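Local coordinates for lovastatin nonaketide synthase, polyketide synthase component (Aspergillus terreus, PDB 7CPX), which builds dihydromonacolin L, the nonaketide precursor of lovastatin, from nine malonyl-CoA units as an iterative multidomain polyketide synthase that works as a homodimer with the partner protein lovC, at residues A294-T299 with N440-I445; L305-A310 with T337-H342. The protein carries 2 engineered substitutions. All blocks are in the same frame, centred on the assembly; numbering follows the deposited sequence.

How the contacts relate
Both contacts belong to the ketosynthase and lie about 12 Å apart, centre to centre, with contact 2 nested along the chain inside the loop closed by contact 1. Contact 1 is core: every residue that touches is buried, and Leu295, Ile296 and Thr299 of helix 289-302 pack against the histidine of a sheet strand. Contact 2 lies nearer the surface, where the loop that follows the same helix meets the end of helix 327-339, and a solvent-facing threonine covers a second histidine. The helix joins them directly: Ile296 CG2 packs 3.6 Å from Phe339 CZ, and Lys297 CE lies 3.6 Å from Thr337 O. Packing and CH-pi contacts dominate both.

Contact 1: residues A294-T299 with N440-I445; sequences ALIKAT and NAHAII
Ile296 and His442 mark the nearest backbone approach, 6.3 Å between their CA atoms, where helix 289-302 lies over strand 439-446 of the ketosynthase's thiolase-type fold. The local axes run roughly the same way, at 35°, and come within 8.4 Å. Asn440, His442 and Ile444 point at the helix, while Ala441 and Ala443 alternate to the other face of the sheet and meet helix 183-196.

The CG of His442 is anti to the backbone N (chi1 178°), and the imidazole lies against Leu295, Ile296 and Thr299. Ile296 crosses it at about a right angle and sets CG1 over one ring face in a CH-pi contact, 4.0 Å from the centroid and displaced toward the rim. Thr299 CB sits at the ring edge, in plane, beside ND1. Leu295 CG packs on His442 CB, oblique to the ring, and Leu295 CD2 reaches Asn440 CB at 3.5 Å. Farther along, Thr299 CG2 meets Ile444 CD1 at 3.7 Å. ND2 of Asn440 hydrogen-bonds to OD1 of Asp278 and of Asn276, and its side chain lies about 7 Å from that of His320, a predicted ketosynthase active-site residue. His442 NE2 makes a weak hydrogen bond to Ser430 OG. Within the helix, Thr299 OG1 donates to Leu295 O at 2.6 Å, and Thr299 N reaches that oxygen from the opposite face of the carbonyl plane.

Contact 2: residues L305-A310 with T337-H342; sequences LDITKA and TAFFGH
Thr308 lies over one face of the His342 imidazole, its CG2 directly above the ring centre in a CH-pi contact, 3.9 Å from the centroid and only 5° off the ring normal. Here, in the ketosynthase's thiolase-type fold, the loop from helix 289-302 to strand 316-318 meets the C-terminal end of helix 327-339 and the turn after it. The two side chains cross obliquely, and Thr308 CB also faces the ring, 3.9 Å from His342 CE1. Backbone atoms join in, since Thr308 CA lies 3.6 Å from His342 NE2.

Phe340 is the first residue to leave helical geometry, and Gly341 follows with a positive phi. The CG of His342 lies between its own backbone N and carbonyl carbon (chi1 55°).

Deeper in, Ile307 directs its CB at the helix, and CG2 packs beside the carbonyl oxygen of Ala338. The same methyl approaches Phe339 CD1 obliquely at 4.1 Å. The CB of Phe339 points away from the loop, and its ring meets those of Tyr300 and Phe317 with planes steeply inclined, joining helix 327-339 to helix 289-302 and strand 316-318. A hydrogen bond within the turn brings the imidazole back to the helix end: His342 NE2 donates to Phe339 O over 3.3 Å, bent to 136° at the hydrogen, with the nitrogen standing well above the carbonyl plane.

Contact 1: residues A294-T299 with N440-I445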
loop_
_atom_site.group_PDB
_atom_site.type_symbol
_atom_site.label_atom_id
_atom_site.label_comp_id
_atom_site.label_asym_id
_atom_site.label_seq_id
_atom_site.Cartn_x
_atom_site.Cartn_y
_atom_site.Cartn_z
ATOM N N ALA A 294 45.684 -21.050 -20.420
ATOM C CA ALA A 294 45.699 -21.088 -21.876
ATOM C C ALA A 294 45.577 -19.686 -22.453
ATOM O O ALA A 294 46.224 -19.361 -23.453
ATOM C CB ALA A 294 44.569 -21.980 -22.390
ATOM N N LEU A 295 44.752 -18.843 -21.833
ATOM C CA LEU A 295 44.618 -17.463 -22.284
ATOM C C LEU A 295 45.951 -16.736 -22.207
ATOM O O LEU A 295 46.359 -16.057 -23.154
ATOM C CB LEU A 295 43.573 -16.739 -21.436
ATOM C CG LEU A 295 43.563 -15.213 -21.512
ATOM C CD1 LEU A 295 43.367 -14.748 -22.938
ATOM C CD2 LEU A 295 42.479 -14.644 -20.617
ATOM N N ILE A 296 46.640 -16.862 -21.074
ATOM C CA ILE A 296 47.914 -16.171 -20.901
ATOM C C ILE A 296 48.928 -16.678 -21.918
ATOM O O ILE A 296 49.631 -15.894 -22.569
ATOM C CB ILE A 296 48.424 -16.342 -19.460
ATOM C CG1 ILE A 296 47.455 -15.679 -18.481
ATOM C CG2 ILE A 296 49.807 -15.738 -19.320
ATOM C CD1 ILE A 296 47.689 -16.054 -17.042
ATOM N N LYS A 297 49.016 -18.001 -22.070
ATOM C CA LYS A 297 49.982 -18.566 -23.005
ATOM C C LYS A 297 49.691 -18.120 -24.432
ATOM O O LYS A 297 50.609 -17.741 -25.170
ATOM C CB LYS A 297 49.975 -20.090 -22.907
ATOM C CG LYS A 297 50.524 -20.622 -21.594
ATOM C CD LYS A 297 50.511 -22.140 -21.559
ATOM C CE LYS A 297 51.193 -22.674 -20.311
ATOM N NZ LYS A 297 51.217 -24.161 -20.280
ATOM N N ALA A 298 48.420 -18.152 -24.838
ATOM C CA ALA A 298 48.062 -17.746 -26.191
ATOM C C ALA A 298 48.329 -16.264 -26.407
ATOM O O ALA A 298 48.784 -15.863 -27.484
ATOM C CB ALA A 298 46.593 -18.067 -26.461
ATOM N N THR A 299 48.041 -15.434 -25.405
ATOM C CA THR A 299 48.295 -14.006 -25.537
ATOM C C THR A 299 49.782 -13.731 -25.699
ATOM O O THR A 299 50.184 -12.913 -26.534
ATOM C CB THR A 299 47.745 -13.262 -24.321
ATOM O OG1 THR A 299 46.384 -13.651 -24.094
ATOM C CG2 THR A 299 47.803 -11.762 -24.541
ATOM N N ASN A 440 37.380 -14.551 -19.713
ATOM C CA ASN A 440 38.660 -14.080 -19.209
ATOM C C ASN A 440 39.337 -13.243 -20.283
ATOM O O ASN A 440 39.473 -13.688 -21.429
ATOM C CB ASN A 440 39.554 -15.251 -18.811
ATOM C CG ASN A 440 38.832 -16.275 -17.973
ATOM O OD1 ASN A 440 38.021 -15.935 -17.112
ATOM N ND2 ASN A 440 39.116 -17.545 -18.227
ATOM N N ALA A 441 39.760 -12.043 -19.912
ATOM C CA ALA A 441 40.515 -11.163 -20.788
ATOM C C ALA A 441 41.898 -10.956 -20.195
ATOM O O ALA A 441 42.032 -10.647 -19.004
ATOM C CB ALA A 441 39.803 -9.822 -20.965
ATOM N N HIS A 442 42.922 -11.143 -21.021
ATOM C CA HIS A 442 44.304 -10.960 -20.609
ATOM C C HIS A 442 44.975 -9.979 -21.554
ATOM O O HIS A 442 44.847 -10.101 -22.775
ATOM C CB HIS A 442 45.064 -12.287 -20.597
ATOM C CG HIS A 442 46.508 -12.149 -20.231
ATOM N ND1 HIS A 442 47.520 -12.223 -21.162
ATOM C CD2 HIS A 442 47.110 -11.934 -19.037
ATOM C CE1 HIS A 442 48.684 -12.064 -20.560
ATOM N NE2 HIS A 442 48.463 -11.888 -19.270
ATOM N N ALA A 443 45.684 -9.015 -20.983
ATOM C CA ALA A 443 46.392 -7.995 -21.737
ATOM C C ALA A 443 47.850 -7.970 -21.315
ATOM O O ALA A 443 48.165 -8.070 -20.126
ATOM C CB ALA A 443 45.770 -6.617 -21.522
ATOM N N ILE A 444 48.735 -7.839 -22.294
ATOM C CA ILE A 444 50.160 -7.673 -22.052
ATOM C C ILE A 444 50.497 -6.220 -22.343
ATOM O O ILE A 444 50.232 -5.722 -23.443
ATOM C CB ILE A 444 50.993 -8.628 -22.921
ATOM C CG1 ILE A 444 50.591 -10.078 -22.639
ATOM C CG2 ILE A 444 52.471 -8.428 -22.653
ATOM C CD1 ILE A 444 51.284 -11.094 -23.522
ATOM N N ILE A 445 51.069 -5.532 -21.360
ATOM C CA ILE A 445 51.355 -4.110 -21.466
ATOM C C ILE A 445 52.836 -3.898 -21.202
ATOM O O ILE A 445 53.489 -4.704 -20.534
ATOM C CB ILE A 445 50.490 -3.291 -20.487
ATOM C CG1 ILE A 445 49.022 -3.693 -20.637
ATOM C CG2 ILE A 445 50.661 -1.802 -20.740
ATOM C CD1 ILE A 445 48.081 -2.939 -19.741
#

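Contact 2: residues L305-A310 with T337-H342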
loop_
_atom_site.group_PDB
_atom_site.type_symbol
_atom_site.label_atom_id
_atom_site.label_comp_id
_atom_site.label_asym_id
_atom_site.label_seq_id
_atom_site.Cartn_x
_atom_site.Cartn_y
_atom_site.Cartn_z
ATOM N N LEU A 305 55.968 -13.489 -27.555
ATOM C CA LEU A 305 56.677 -13.615 -26.290
ATOM C C LEU A 305 56.676 -15.070 -25.846
ATOM O O LEU A 305 55.623 -15.717 -25.828
ATOM C CB LEU A 305 56.026 -12.738 -25.219
ATOM C CG LEU A 305 56.159 -11.231 -25.428
ATOM C CD1 LEU A 305 55.325 -10.480 -24.412
ATOM C CD2 LEU A 305 57.611 -10.809 -25.333
ATOM N N ASP A 306 57.852 -15.578 -25.491
ATOM C CA ASP A 306 57.970 -16.929 -24.960
ATOM C C ASP A 306 57.659 -16.904 -23.469
ATOM O O ASP A 306 58.350 -16.234 -22.695
ATOM C CB ASP A 306 59.370 -17.484 -25.210
ATOM C CG ASP A 306 59.712 -17.558 -26.686
ATOM O OD1 ASP A 306 58.785 -17.745 -27.502
ATOM O OD2 ASP A 306 60.905 -17.430 -27.028
ATOM N N ILE A 307 56.621 -17.639 -23.066
ATOM C CA ILE A 307 56.219 -17.624 -21.663
ATOM C C ILE A 307 57.317 -18.226 -20.801
ATOM O O ILE A 307 57.494 -17.835 -19.640
ATOM C CB ILE A 307 54.879 -18.363 -21.435
ATOM C CG1 ILE A 307 54.059 -18.524 -22.721
ATOM C CG2 ILE A 307 54.044 -17.613 -20.415
ATOM C CD1 ILE A 307 54.364 -19.803 -23.489
ATOM N N THR A 308 58.069 -19.184 -21.345
ATOM C CA THR A 308 59.120 -19.832 -20.571
ATOM C C THR A 308 60.285 -18.890 -20.301
ATOM O O THR A 308 60.966 -19.025 -19.278
ATOM C CB THR A 308 59.615 -21.079 -21.303
ATOM O OG1 THR A 308 60.146 -20.705 -22.580
ATOM C CG2 THR A 308 58.479 -22.068 -21.500
ATOM N N LYS A 309 60.530 -17.936 -21.196
ATOM C CA LYS A 309 61.666 -17.036 -21.053
ATOM C C LYS A 309 61.327 -15.902 -20.097
ATOM O O LYS A 309 60.272 -15.271 -20.212
ATOM C CB LYS A 309 62.073 -16.471 -22.413
ATOM C CG LYS A 309 62.713 -17.485 -23.345
ATOM C CD LYS A 309 64.086 -17.914 -22.846
ATOM C CE LYS A 309 64.750 -18.884 -23.806
ATOM N NZ LYS A 309 63.970 -20.142 -23.959
ATOM N N ALA A 310 62.232 -15.641 -19.152
ATOM C CA ALA A 310 62.048 -14.516 -18.244
ATOM C C ALA A 310 62.100 -13.188 -18.986
ATOM O O ALA A 310 61.388 -12.246 -18.619
ATOM C CB ALA A 310 63.106 -14.549 -17.144
ATOM N N THR A 337 51.062 -21.736 -13.549
ATOM C CA THR A 337 51.238 -22.715 -14.611
ATOM C C THR A 337 51.523 -22.070 -15.959
ATOM O O THR A 337 52.073 -22.735 -16.843
ATOM C CB THR A 337 49.994 -23.600 -14.724
ATOM O OG1 THR A 337 48.838 -22.779 -14.930
ATOM C CG2 THR A 337 49.813 -24.420 -13.459
ATOM N N ALA A 338 51.166 -20.798 -16.137
ATOM C CA ALA A 338 51.473 -20.116 -17.387
ATOM C C ALA A 338 52.900 -19.585 -17.383
ATOM O O ALA A 338 53.637 -19.762 -18.358
ATOM C CB ALA A 338 50.479 -18.977 -17.620
ATOM N N PHE A 339 53.305 -18.939 -16.292
ATOM C CA PHE A 339 54.649 -18.392 -16.183
ATOM C C PHE A 339 55.637 -19.360 -15.552
ATOM O O PHE A 339 56.843 -19.092 -15.576
ATOM C CB PHE A 339 54.624 -17.098 -15.368
ATOM C CG PHE A 339 53.732 -16.044 -15.946
ATOM C CD1 PHE A 339 54.114 -15.330 -17.064
ATOM C CD2 PHE A 339 52.510 -15.769 -15.369
ATOM C CE1 PHE A 339 53.293 -14.363 -17.598
ATOM C CE2 PHE A 339 51.683 -14.803 -15.894
ATOM C CZ PHE A 339 52.074 -14.097 -17.011
ATOM N N PHE A 340 55.163 -20.466 -14.990
ATOM C CA PHE A 340 56.027 -21.433 -14.329
ATOM C C PHE A 340 55.419 -22.817 -14.522
ATOM O O PHE A 340 54.544 -23.016 -15.368
ATOM C CB PHE A 340 56.210 -21.073 -12.848
ATOM C CG PHE A 340 56.649 -19.654 -12.619
ATOM C CD1 PHE A 340 57.988 -19.314 -12.650
ATOM C CD2 PHE A 340 55.718 -18.659 -12.385
ATOM C CE1 PHE A 340 58.393 -18.010 -12.446
ATOM C CE2 PHE A 340 56.113 -17.352 -12.180
ATOM C CZ PHE A 340 57.454 -17.026 -12.211
ATOM N N GLY A 341 55.885 -23.777 -13.731
ATOM C CA GLY A 341 55.445 -25.147 -13.902
ATOM C C GLY A 341 55.862 -25.746 -15.225
ATOM O O GLY A 341 55.120 -26.551 -15.797
ATOM N N HIS A 342 57.038 -25.365 -15.731
ATOM C CA HIS A 342 57.542 -25.897 -16.992
ATOM C C HIS A 342 59.025 -26.239 -16.904
ATOM O O HIS A 342 59.688 -26.350 -17.942
ATOM C CB HIS A 342 57.305 -24.898 -18.129
ATOM C CG HIS A 342 57.871 -23.537 -17.864
ATOM N ND1 HIS A 342 59.226 -23.289 -17.819
ATOM C CD2 HIS A 342 57.264 -22.349 -17.627
ATOM C CE1 HIS A 342 59.430 -22.008 -17.567
ATOM N NE2 HIS A 342 58.255 -21.415 -17.447
#